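Local coordinates for 3-hydroxyacyl-CoA dehydrogenase type-2 (Mycobacterium avium, PDB 3PPI), which probably catalyses the NAD-dependent oxidation of 3-hydroxyacyl-CoA to 3-ketoacyl-CoA, as a tetrameric member of the short-chain dehydrogenase/reductase family, at residues Thr86-Val91 / Ala148-Ala153; Ala33-Gly38 / Ala45-Leu50; Pro217-Thr222 / Gly274-Thr279; Gly177-Ile182 / Val269-Gly274. All coordinates share one frame; numbering follows the deposited sequence.

Contact 1: Thr86-Val91 / Ala148-Ala153; sequences TSEDSV and ARLVAA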
loop_
_atom_site.group_PDB
_atom_site.type_symbol
_atom_site.label_atom_id
_atom_site.label_comp_id
_atom_site.label_asym_id
_atom_site.label_seq_id
_atom_site.Cartn_x
_atom_site.Cartn_y
_atom_site.Cartn_z
ATOM N N THR A 86 16.963 4.097 23.750
ATOM C CA THR A 86 18.138 3.549 23.057
ATOM C C THR A 86 19.134 2.834 23.993
ATOM O O THR A 86 20.137 2.289 23.532
ATOM C CB THR A 86 18.867 4.650 22.254
ATOM O OG1 THR A 86 19.439 5.627 23.141
ATOM C CG2 THR A 86 17.881 5.340 21.306
ATOM N N SER A 87 18.869 2.837 25.297
ATOM C CA SER A 87 19.758 2.182 26.269
ATOM C C SER A 87 19.157 0.869 26.788
ATOM O O SER A 87 18.087 0.870 27.391
ATOM C CB SER A 87 20.052 3.139 27.434
ATOM O OG SER A 87 20.425 2.437 28.607
ATOM N N GLU A 88 19.850 -0.244 26.559
ATOM C CA GLU A 88 19.389 -1.549 27.058
ATOM C C GLU A 88 19.180 -1.541 28.572
ATOM O O GLU A 88 18.126 -1.964 29.058
ATOM C CB GLU A 88 20.374 -2.657 26.689
ATOM C CG GLU A 88 20.035 -4.015 27.322
ATOM C CD GLU A 88 20.871 -5.136 26.754
ATOM O OE1 GLU A 88 20.727 -5.436 25.541
ATOM O OE2 GLU A 88 21.685 -5.711 27.520
ATOM N N ASP A 89 20.176 -1.040 29.309
ATOM C CA ASP A 89 20.104 -0.977 30.776
ATOM C C ASP A 89 18.848 -0.272 31.254
ATOM O O ASP A 89 18.190 -0.713 32.184
ATOM C CB ASP A 89 21.299 -0.219 31.374
ATOM C CG ASP A 89 22.624 -0.915 31.147
ATOM O OD1 ASP A 89 22.663 -1.955 30.443
ATOM O OD2 ASP A 89 23.651 -0.400 31.666
ATOM N N SER A 90 18.564 0.859 30.631
ATOM C CA SER A 90 17.468 1.720 31.034
ATOM C C SER A 90 16.111 1.061 30.767
ATOM O O SER A 90 15.199 1.122 31.597
ATOM C CB SER A 90 17.578 3.038 30.263
ATOM O OG SER A 90 16.733 4.021 30.804
ATOM N N VAL A 91 15.976 0.422 29.609
ATOM C CA VAL A 91 14.750 -0.307 29.288
ATOM C C VAL A 91 14.578 -1.548 30.182
ATOM O O VAL A 91 13.470 -1.851 30.630
ATOM C CB VAL A 91 14.696 -0.684 27.795
ATOM C CG1 VAL A 91 13.494 -1.592 27.503
ATOM C CG2 VAL A 91 14.659 0.603 26.939
ATOM N N ALA A 148 11.118 -2.923 21.799
ATOM C CA ALA A 148 10.355 -4.095 21.380
ATOM C C ALA A 148 11.075 -5.411 21.684
ATOM O O ALA A 148 10.432 -6.369 22.141
ATOM C CB ALA A 148 10.009 -4.019 19.900
ATOM N N ARG A 149 12.382 -5.477 21.395
ATOM C CA ARG A 149 13.107 -6.712 21.575
ATOM C C ARG A 149 13.170 -7.102 23.056
ATOM O O ARG A 149 12.957 -8.262 23.398
ATOM C CB ARG A 149 14.493 -6.660 20.916
ATOM C CG ARG A 149 15.544 -5.947 21.698
ATOM C CD ARG A 149 16.817 -5.610 20.890
ATOM N NE ARG A 149 17.685 -4.860 21.803
ATOM C CZ ARG A 149 18.529 -5.395 22.680
ATOM N NH1 ARG A 149 18.732 -6.710 22.738
ATOM N NH2 ARG A 149 19.186 -4.603 23.514
ATOM N N LEU A 150 13.403 -6.126 23.924
ATOM C CA LEU A 150 13.569 -6.389 25.348
ATOM C C LEU A 150 12.225 -6.698 26.025
ATOM O O LEU A 150 12.120 -7.651 26.830
ATOM C CB LEU A 150 14.285 -5.204 26.023
ATOM C CG LEU A 150 15.723 -4.973 25.534
ATOM C CD1 LEU A 150 16.305 -3.613 25.987
ATOM C CD2 LEU A 150 16.629 -6.126 26.010
ATOM N N VAL A 151 11.189 -5.937 25.671
ATOM C CA VAL A 151 9.854 -6.172 26.235
ATOM C C VAL A 151 9.295 -7.501 25.693
ATOM O O VAL A 151 8.704 -8.278 26.442
ATOM C CB VAL A 151 8.884 -4.996 25.946
ATOM C CG1 VAL A 151 7.446 -5.368 26.336
ATOM C CG2 VAL A 151 9.337 -3.729 26.685
ATOM N N ALA A 152 9.500 -7.782 24.408
ATOM C CA ALA A 152 9.013 -9.050 23.848
ATOM C C ALA A 152 9.662 -10.249 24.533
ATOM O O ALA A 152 8.986 -11.224 24.829
ATOM C CB ALA A 152 9.216 -9.128 22.340
ATOM N N ALA A 153 10.963 -10.176 24.800
ATOM C CA ALA A 153 11.649 -11.257 25.515
ATOM C C ALA A 153 11.057 -11.530 26.921
ATOM O O ALA A 153 10.945 -12.693 27.344
ATOM C CB ALA A 153 13.154 -10.975 25.596
HETATM O O HOH W 1 20.446 -7.794 24.752
#
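Glu88 OE1 is gripped by two donors. One is Arg149 NH2, which reaches it at 2.7 Å in a nearly straight bond (167°), and the other is a water that also accepts from Arg149 NH1 at 2.9 Å. The salt bridge is therefore single-pronged: one carboxylate oxygen, on its anti lone pair, meets the edge of the guanidinium in plane, while the water bridges Glu88 OE1 and Arg149 NH1. The two flat groups are twisted 42° apart, which suits this one-point grip better than a paired one. Arg149 starts with CG between its own backbone N and carbonyl carbon (chi1 80°), then runs extended to NE, long enough to reach the neighbouring helix.

Its guanidinium is steadied from several sides. Leu150 CD2 lies 3.7 Å above one face, toward the rim. Asn146 OD1 accepts from NH2, and Ala128 O of a second subunit accepts from NH1, so the same arginine also serves the subunit interface. Beneath the ion pair the helices meet through carbon: Leu150 CD1 packs on Val91 CG1 at 3.8 Å and passes Glu88 CG at 4.0 Å, the leucine and valine being two branched apolar side chains in carbon-to-carbon contact. Ser87 begins helix 88-98 as its N-cap, its OG accepting from Ser90 N at 3.2 Å, which fixes the first turn where Glu88 sits.

With its N-H groups shared among Glu88, the water, Asn146 and Ala128 O of the second subunit, the buried guanidinium's charge is probably well compensated, and the ionic bond holds helix 88-98 against helix 130-156 above an apolar seam.

Contact 2: Ala33-Gly38 / Ala45-Leu50; sequences AIVSGG and ATVRRL. With MG (magnesium ion), chain F.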
loop_
_atom_site.group_PDB
_atom_site.type_symbol
_atom_site.label_atom_id
_atom_site.label_comp_id
_atom_site.label_asym_id
_atom_site.label_seq_id
_atom_site.Cartn_x
_atom_site.Cartn_y
_atom_site.Cartn_z
ATOM N N ALA A 33 1.878 -2.925 31.916
ATOM C CA ALA A 33 2.223 -2.362 30.623
ATOM C C ALA A 33 3.298 -1.292 30.799
ATOM O O ALA A 33 3.400 -0.668 31.865
ATOM C CB ALA A 33 1.001 -1.762 29.991
ATOM N N ILE A 34 4.101 -1.099 29.760
ATOM C CA ILE A 34 5.066 0.010 29.687
ATOM C C ILE A 34 4.651 0.920 28.534
ATOM O O ILE A 34 4.374 0.442 27.427
ATOM C CB ILE A 34 6.509 -0.496 29.412
ATOM C CG1 ILE A 34 7.075 -1.248 30.614
ATOM C CG2 ILE A 34 7.454 0.673 29.065
ATOM C CD1 ILE A 34 8.239 -2.154 30.241
ATOM N N VAL A 35 4.608 2.223 28.773
ATOM C CA VAL A 35 4.369 3.173 27.692
ATOM C C VAL A 35 5.576 4.067 27.544
ATOM O O VAL A 35 5.886 4.842 28.464
ATOM C CB VAL A 35 3.108 4.029 27.948
ATOM C CG1 VAL A 35 2.882 5.010 26.809
ATOM C CG2 VAL A 35 1.868 3.127 28.129
ATOM N N SER A 36 6.285 3.943 26.418
ATOM C CA SER A 36 7.390 4.861 26.125
ATOM C C SER A 36 6.798 6.201 25.700
ATOM O O SER A 36 5.732 6.253 25.107
ATOM C CB SER A 36 8.388 4.284 25.093
ATOM O OG SER A 36 7.933 4.378 23.756
ATOM N N GLY A 37 7.474 7.293 26.045
ATOM C CA GLY A 37 6.894 8.631 25.925
ATOM C C GLY A 37 5.678 8.858 26.812
ATOM O O GLY A 37 4.825 9.701 26.506
ATOM N N GLY A 38 5.605 8.140 27.931
ATOM C CA GLY A 38 4.402 8.131 28.760
ATOM C C GLY A 38 4.130 9.403 29.546
ATOM O O GLY A 38 3.035 9.577 30.052
ATOM N N ALA A 45 -1.853 10.038 27.426
ATOM C CA ALA A 45 -3.253 9.640 27.266
ATOM C C ALA A 45 -3.380 8.104 27.293
ATOM O O ALA A 45 -4.346 7.543 27.838
ATOM C CB ALA A 45 -3.831 10.221 25.974
ATOM N N THR A 46 -2.381 7.434 26.731
ATOM C CA THR A 46 -2.340 5.977 26.725
ATOM C C THR A 46 -2.173 5.467 28.151
ATOM O O THR A 46 -2.913 4.596 28.578
ATOM C CB THR A 46 -1.208 5.459 25.823
ATOM O OG1 THR A 46 -1.387 6.006 24.514
ATOM C CG2 THR A 46 -1.190 3.918 25.745
ATOM N N VAL A 47 -1.229 6.042 28.893
ATOM C CA VAL A 47 -1.054 5.677 30.297
ATOM C C VAL A 47 -2.371 5.813 31.081
ATOM O O VAL A 47 -2.796 4.870 31.767
ATOM C CB VAL A 47 0.050 6.502 30.971
ATOM C CG1 VAL A 47 0.052 6.264 32.495
ATOM C CG2 VAL A 47 1.423 6.158 30.356
ATOM N N ARG A 48 -3.007 6.975 30.970
ATOM C CA ARG A 48 -4.251 7.241 31.691
ATOM C C ARG A 48 -5.317 6.196 31.335
ATOM O O ARG A 48 -6.007 5.686 32.214
ATOM C CB ARG A 48 -4.762 8.654 31.382
ATOM C CG ARG A 48 -3.912 9.760 31.994
ATOM C CD ARG A 48 -4.513 11.120 31.735
ATOM N NE ARG A 48 -3.683 12.211 32.259
ATOM C CZ ARG A 48 -3.691 12.632 33.523
ATOM N NH1 ARG A 48 -4.472 12.048 34.427
ATOM N NH2 ARG A 48 -2.901 13.634 33.888
ATOM N N ARG A 49 -5.444 5.892 30.049
ATOM C CA ARG A 49 -6.424 4.917 29.561
ATOM C C ARG A 49 -6.129 3.511 30.071
ATOM O O ARG A 49 -7.015 2.833 30.577
ATOM C CB ARG A 49 -6.436 4.893 28.027
ATOM C CG ARG A 49 -7.327 3.825 27.387
ATOM C CD ARG A 49 -8.787 3.926 27.820
ATOM N NE ARG A 49 -9.582 2.871 27.190
ATOM C CZ ARG A 49 -10.232 2.969 26.033
ATOM N NH1 ARG A 49 -10.227 4.083 25.317
ATOM N NH2 ARG A 49 -10.896 1.920 25.580
ATOM N N LEU A 50 -4.891 3.058 29.903
ATOM C CA LEU A 50 -4.554 1.696 30.319
ATOM C C LEU A 50 -4.670 1.537 31.843
ATOM O O LEU A 50 -5.134 0.509 32.322
ATOM C CB LEU A 50 -3.168 1.305 29.828
ATOM C CG LEU A 50 -2.962 1.205 28.315
ATOM C CD1 LEU A 50 -1.521 0.683 28.029
ATOM C CD2 LEU A 50 -4.018 0.324 27.655
HETATM MG MG MG F . 5.269 11.879 25.205
HETATM O O HOH W 2 4.013 10.494 23.647
HETATM O O HOH W 3 6.899 12.745 26.780
HETATM O O HOH W 4 7.190 11.568 24.038
#
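Apolar packing joins Val35 and Val47, the pair that carries this contact. Val47 CG2, lying beside its own backbone N because CG1 takes the anti position (chi1 171°), presses on Val35 CB at 3.6 Å. Val35 CG2 reaches past it to Thr46 CG2 at 4.0 Å. Nearer the start of the strand, Leu50 CD1 touches Ala33 CB, also at 4.0 Å, a long side chain meeting a small one. Thr46 shows its methyl to the strand, while its OG1 is bonded to Leu42 O within the helix.

Backbone packing follows at the turn. Gly38 comes close to the helix, its O lying 3.8 Å from Val47 CG2. The type II turn from Val35 to Gly38 places Gly37 at a positive phi that glycine accepts readily.

Metal coordination completes the account: Gly37 O binds a magnesium ion at 2.6 Å, with three waters, and Gly40 belongs to the same site.

Strand 33-36 and helix 45-50 run nearly antiparallel (164°), as parts of strand 31-36 and helix 41-52, the first beta-alpha unit of a Rossmann fold with its glycine-rich turn. No hydrogen bond links the two segments, so the helix is held to the sheet by contacts between side-chain carbons.

Contact 3: Pro217-Thr222 / Gly274-Thr279; sequences PGTMKT and GAQRFT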
loop_
_atom_site.group_PDB
_atom_site.type_symbol
_atom_site.label_atom_id
_atom_site.label_comp_id
_atom_site.label_asym_id
_atom_site.label_seq_id
_atom_site.Cartn_x
_atom_site.Cartn_y
_atom_site.Cartn_z
ATOM N N PRO A 217 -0.252 7.754 13.212
ATOM C CA PRO A 217 -1.081 8.939 13.367
ATOM C C PRO A 217 -0.906 9.951 12.244
ATOM O O PRO A 217 0.152 10.008 11.605
ATOM C CB PRO A 217 -0.597 9.558 14.682
ATOM C CG PRO A 217 0.233 8.529 15.349
ATOM C CD PRO A 217 0.774 7.645 14.272
ATOM N N GLY A 218 -1.958 10.723 12.001
ATOM C CA GLY A 218 -1.876 11.915 11.187
ATOM C C GLY A 218 -1.343 13.042 12.066
ATOM O O GLY A 218 -0.377 12.845 12.795
ATOM N N THR A 219 -1.957 14.213 11.985
ATOM C CA THR A 219 -1.550 15.380 12.778
ATOM C C THR A 219 -2.333 15.390 14.082
ATOM O O THR A 219 -3.562 15.517 14.072
ATOM C CB THR A 219 -1.771 16.692 11.999
ATOM O OG1 THR A 219 -1.257 16.528 10.668
ATOM C CG2 THR A 219 -1.055 17.877 12.690
ATOM N N MET A 220 -1.605 15.270 15.195
ATOM C CA MET A 220 -2.196 15.080 16.515
ATOM C C MET A 220 -1.915 16.269 17.426
ATOM O O MET A 220 -0.865 16.926 17.309
ATOM C CB MET A 220 -1.623 13.816 17.162
ATOM C CG MET A 220 -1.728 12.532 16.348
ATOM S SD MET A 220 -3.391 12.127 15.747
ATOM C CE MET A 220 -4.108 11.369 17.217
ATOM N N LYS A 221 -2.853 16.533 18.330
ATOM C CA LYS A 221 -2.757 17.648 19.269
ATOM C C LYS A 221 -1.890 17.276 20.454
ATOM O O LYS A 221 -2.393 16.791 21.469
ATOM C CB LYS A 221 -4.150 18.056 19.757
ATOM C CG LYS A 221 -4.197 19.292 20.674
ATOM C CD LYS A 221 -5.667 19.576 21.066
ATOM C CE LYS A 221 -5.801 20.328 22.382
ATOM N NZ LYS A 221 -5.286 21.712 22.281
ATOM N N THR A 222 -0.588 17.501 20.316
ATOM C CA THR A 222 0.367 17.302 21.408
ATOM C C THR A 222 1.086 18.641 21.675
ATOM O O THR A 222 1.090 19.524 20.811
ATOM C CB THR A 222 1.430 16.241 21.032
ATOM O OG1 THR A 222 2.244 16.751 19.968
ATOM C CG2 THR A 222 0.778 14.929 20.590
ATOM N N GLY A 274 -8.064 11.179 10.449
ATOM C CA GLY A 274 -9.175 11.998 9.935
ATOM C C GLY A 274 -9.301 11.974 8.415
ATOM O O GLY A 274 -9.850 12.887 7.829
ATOM N N ALA A 275 -8.816 10.897 7.806
ATOM C CA ALA A 275 -8.690 10.711 6.337
ATOM C C ALA A 275 -7.663 11.649 5.658
ATOM O O ALA A 275 -7.659 11.781 4.431
ATOM C CB ALA A 275 -10.043 10.775 5.638
ATOM N N GLN A 276 -6.761 12.249 6.446
ATOM C CA GLN A 276 -5.701 13.076 5.878
ATOM C C GLN A 276 -4.715 12.256 5.023
ATOM O O GLN A 276 -4.357 11.137 5.366
ATOM C CB GLN A 276 -4.921 13.818 6.968
ATOM C CG GLN A 276 -4.002 14.858 6.372
ATOM C CD GLN A 276 -3.182 15.654 7.361
ATOM O OE1 GLN A 276 -3.092 15.354 8.569
ATOM N NE2 GLN A 276 -2.539 16.678 6.833
ATOM N N ARG A 277 -4.289 12.843 3.907
ATOM C CA ARG A 277 -3.118 12.361 3.187
ATOM C C ARG A 277 -2.151 13.563 3.096
ATOM O O ARG A 277 -2.562 14.631 2.625
ATOM C CB ARG A 277 -3.501 11.846 1.791
ATOM C CG ARG A 277 -4.520 10.694 1.770
ATOM C CD ARG A 277 -3.912 9.437 2.302
ATOM N NE ARG A 277 -4.762 8.238 2.302
ATOM C CZ ARG A 277 -5.568 7.881 3.297
ATOM N NH1 ARG A 277 -5.736 8.673 4.349
ATOM N NH2 ARG A 277 -6.255 6.749 3.217
ATOM N N PHE A 278 -0.911 13.406 3.573
ATOM C CA PHE A 278 0.040 14.539 3.603
ATOM C C PHE A 278 0.365 14.977 2.185
ATOM O O PHE A 278 0.708 14.150 1.320
ATOM C CB PHE A 278 1.374 14.198 4.283
ATOM C CG PHE A 278 1.334 14.098 5.797
ATOM C CD1 PHE A 278 0.290 14.614 6.553
ATOM C CD2 PHE A 278 2.426 13.534 6.470
ATOM C CE1 PHE A 278 0.317 14.538 7.955
ATOM C CE2 PHE A 278 2.459 13.450 7.865
ATOM C CZ PHE A 278 1.403 13.956 8.612
ATOM N N THR A 279 0.271 16.283 1.961
ATOM C CA THR A 279 0.772 16.921 0.746
ATOM C C THR A 279 2.308 17.125 0.871
ATOM O O THR A 279 2.887 16.913 1.937
ATOM C CB THR A 279 0.067 18.265 0.531
ATOM O OG1 THR A 279 0.256 19.082 1.689
ATOM C CG2 THR A 279 -1.447 18.051 0.291
#
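Gly218 and Gln276 bring two irregular chains together, their CA atoms 6.6 Å apart, where the loops that leave strands 210-217 and 269-272 of the Rossmann sheet approach each other. These are the last two strands of the parallel sheet, and the Pro-Gly pair at the end of strand 210-217 matches the PG motif of short-chain dehydrogenases.

Three side chains carry the contact. Thr219 offers its hydroxyl: OG1 lies beside its own backbone N (chi1 -46°), which turns it toward the other loop, while CG2 takes the anti position. Gln276 comes to meet it from the opposite loop, its chain fully extended beyond CG, so that the terminal amide arrives next to the hydroxyl; the atom modelled as Gln276 OE1 is 3.0 Å from Thr219 OG1. Gly218 CA lies near the end of the same glutamine side chain. Phe278 approaches the same hydroxyl with its rim: Thr219 OG1 lies near the ring plane. The amide carbon of Gln276 also sits at the edge of this ring, in its plane, so threonine and glutamine both border the phenyl rim. Ile175 packs against Phe278 as well.

The C-terminal loop is tied outward too. Arg277 NH2 bonds to Gly267 O of a third subunit, and Phe278 O accepts from Arg203 of a second. Within the loop, Arg277 NH1 donates to Gln276 O at 3.0 Å (155°), arriving well above the carbonyl plane. Across the contact, the hydroxyl oxygen Thr219 OG1 lies 3.7 Å from Phe278 CE1.

Contact 4: Gly177-Ile182 / Val269-Gly274; sequences GYEGQI and VMRLDG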
loop_
_atom_site.group_PDB
_atom_site.type_symbol
_atom_site.label_atom_id
_atom_site.label_comp_id
_atom_site.label_asym_id
_atom_site.label_seq_id
_atom_site.Cartn_x
_atom_site.Cartn_y
_atom_site.Cartn_z
ATOM N N GLY A 177 5.335 8.039 7.108
ATOM C CA GLY A 177 5.944 6.807 6.616
ATOM C C GLY A 177 5.457 6.359 5.248
ATOM O O GLY A 177 6.142 5.583 4.570
ATOM N N TYR A 178 4.275 6.849 4.861
ATOM C CA TYR A 178 3.656 6.574 3.577
ATOM C C TYR A 178 3.713 7.782 2.620
ATOM O O TYR A 178 3.743 7.607 1.395
ATOM C CB TYR A 178 2.172 6.227 3.787
ATOM C CG TYR A 178 1.839 4.934 4.532
ATOM C CD1 TYR A 178 2.293 3.712 4.071
ATOM C CD2 TYR A 178 1.003 4.947 5.663
ATOM C CE1 TYR A 178 1.959 2.513 4.727
ATOM C CE2 TYR A 178 0.648 3.778 6.323
ATOM C CZ TYR A 178 1.125 2.559 5.841
ATOM O OH TYR A 178 0.798 1.384 6.474
ATOM N N GLU A 179 3.700 8.996 3.179
ATOM C CA GLU A 179 3.496 10.253 2.423
ATOM C C GLU A 179 4.445 11.325 2.936
ATOM O O GLU A 179 4.000 12.403 3.325
ATOM C CB GLU A 179 2.059 10.770 2.683
ATOM C CG GLU A 179 0.981 9.969 2.052
ATOM C CD GLU A 179 -0.143 9.594 2.982
ATOM O OE1 GLU A 179 -0.546 10.376 3.879
ATOM O OE2 GLU A 179 -0.645 8.474 2.773
ATOM N N GLY A 180 5.742 11.026 2.983
ATOM C CA GLY A 180 6.709 11.915 3.615
ATOM C C GLY A 180 6.791 13.272 2.947
ATOM O O GLY A 180 6.571 13.403 1.742
ATOM N N GLN A 181 7.097 14.291 3.742
ATOM C CA GLN A 181 7.016 15.668 3.275
ATOM C C GLN A 181 8.370 16.272 3.027
ATOM O O GLN A 181 9.386 15.738 3.475
ATOM C CB GLN A 181 6.251 16.505 4.279
ATOM C CG GLN A 181 4.811 16.006 4.445
ATOM C CD GLN A 181 4.083 16.762 5.511
ATOM O OE1 GLN A 181 4.418 16.646 6.691
ATOM N NE2 GLN A 181 3.106 17.572 5.113
ATOM N N ILE A 182 8.357 17.379 2.290
ATOM C CA ILE A 182 9.553 18.140 1.988
ATOM C C ILE A 182 10.242 18.558 3.289
ATOM O O ILE A 182 9.608 19.085 4.176
ATOM C CB ILE A 182 9.228 19.384 1.118
ATOM C CG1 ILE A 182 8.775 18.955 -0.282
ATOM C CG2 ILE A 182 10.467 20.312 0.999
ATOM C CD1 ILE A 182 8.280 20.100 -1.220
ATOM N N VAL A 269 -1.009 -2.124 10.363
ATOM C CA VAL A 269 -0.780 -0.709 10.611
ATOM C C VAL A 269 -2.110 0.033 10.472
ATOM O O VAL A 269 -2.762 -0.031 9.416
ATOM C CB VAL A 269 0.219 -0.112 9.624
ATOM C CG1 VAL A 269 0.418 1.380 9.936
ATOM C CG2 VAL A 269 1.550 -0.858 9.700
ATOM N N MET A 270 -2.512 0.705 11.545
ATOM C CA MET A 270 -3.767 1.451 11.585
ATOM C C MET A 270 -3.499 2.941 11.400
ATOM O O MET A 270 -2.891 3.582 12.268
ATOM C CB MET A 270 -4.460 1.259 12.934
ATOM C CG MET A 270 -5.746 2.058 13.057
ATOM S SD MET A 270 -6.361 2.265 14.748
ATOM C CE MET A 270 -6.757 0.606 15.192
ATOM N N ARG A 271 -3.966 3.496 10.286
ATOM C CA ARG A 271 -3.933 4.949 10.082
ATOM C C ARG A 271 -4.976 5.617 10.963
ATOM O O ARG A 271 -6.145 5.223 10.943
ATOM C CB ARG A 271 -4.201 5.319 8.614
ATOM C CG ARG A 271 -3.198 4.772 7.594
ATOM C CD ARG A 271 -3.500 5.266 6.166
ATOM N NE ARG A 271 -3.367 6.726 6.081
ATOM C CZ ARG A 271 -2.541 7.401 5.285
ATOM N NH1 ARG A 271 -1.778 6.793 4.393
ATOM N NH2 ARG A 271 -2.517 8.733 5.350
ATOM N N LEU A 272 -4.557 6.623 11.721
ATOM C CA LEU A 272 -5.453 7.354 12.641
ATOM C C LEU A 272 -5.275 8.844 12.346
ATOM O O LEU A 272 -4.400 9.495 12.917
ATOM C CB LEU A 272 -5.086 7.033 14.087
ATOM C CG LEU A 272 -5.999 7.567 15.180
ATOM C CD1 LEU A 272 -7.356 6.887 15.078
ATOM C CD2 LEU A 272 -5.367 7.381 16.579
ATOM N N ASP A 273 -6.044 9.349 11.387
ATOM C CA ASP A 273 -5.672 10.578 10.688
ATOM C C ASP A 273 -6.804 11.447 10.098
ATOM O O ASP A 273 -6.524 12.387 9.346
ATOM C CB ASP A 273 -4.668 10.225 9.580
ATOM C CG ASP A 273 -5.254 9.311 8.489
ATOM O OD1 ASP A 273 -6.498 9.113 8.388
ATOM O OD2 ASP A 273 -4.439 8.795 7.696
ATOM N N GLY A 274 -8.064 11.179 10.449
ATOM C CA GLY A 274 -9.175 11.998 9.935
ATOM C C GLY A 274 -9.301 11.974 8.415
ATOM O O GLY A 274 -9.850 12.887 7.829
HETATM O O HOH W 5 -1.792 1.430 6.765
#
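Arg271 and Glu179 meet because both side chains bend: the arginine folds at chi3 (63°) and the glutamate at chi2 (131°), so guanidinium and carboxylate face each other from opposite directions. The grip is end-on and two-pronged. Arg271 NH1 donates to Glu179 OE2 at 2.6 Å, and NH2 donates to OE1 at 3.0 Å on its syn lone pair. The groups are nearly coplanar, 21° apart, the geometry in which two N-H bonds can serve two oxygens.

Asp273 takes the adjoining edge of the same guanidinium. Its OD2 accepts side-on from Arg271 NE at 2.8 Å and from NH2 at 3.0 Å. The arginine thus lies between two carboxylates and probably relieves the repulsion between them; Glu179 OE1 also accepts from Phe278 N. Arginine suits this place because its flat guanidinium offers N-H groups along two edges, one for each carboxylate.

Tyr178 lies alongside, its ring nearly parallel to the guanidinium plane but approached obliquely, with CD2 at 3.6 Å from Arg271 NH1. Its phenol end reaches Val269, where OH is 3.5 Å from CG1, and a water links that hydroxyl to Val269 O.

The backbone of the strand also bonds to the third subunit, Arg271 N donating to Glu268 OE2 there. Here the buried Glu179-Arg271-Asp273 network joins the loop after strand 167-172 to edge strand 269-272, the last strand of the Rossmann-type sheet.

How the contacts relate
Contacts 3 and 4 form one neighbourhood: their centres are 7 Å apart, they share Gly274, and Gly218 N lies 2.9 Å from Leu272 O. Contact 2 sits deeper, on strand 31-36 near the middle of the sheet, its centre about 21 Å from that of contact 3. Contact 1 packs on the other face of the same strand, where Val151 CG2 touches Ile34 CD1 at 4.0 Å, and lies across the chain's centre from contacts 3 and 4. One magnesium ion is bound in contact 2, at the glycine-rich turn that in this family usually faces the dinucleotide. Contacts 1, 3 and 4 all reach the second subunit.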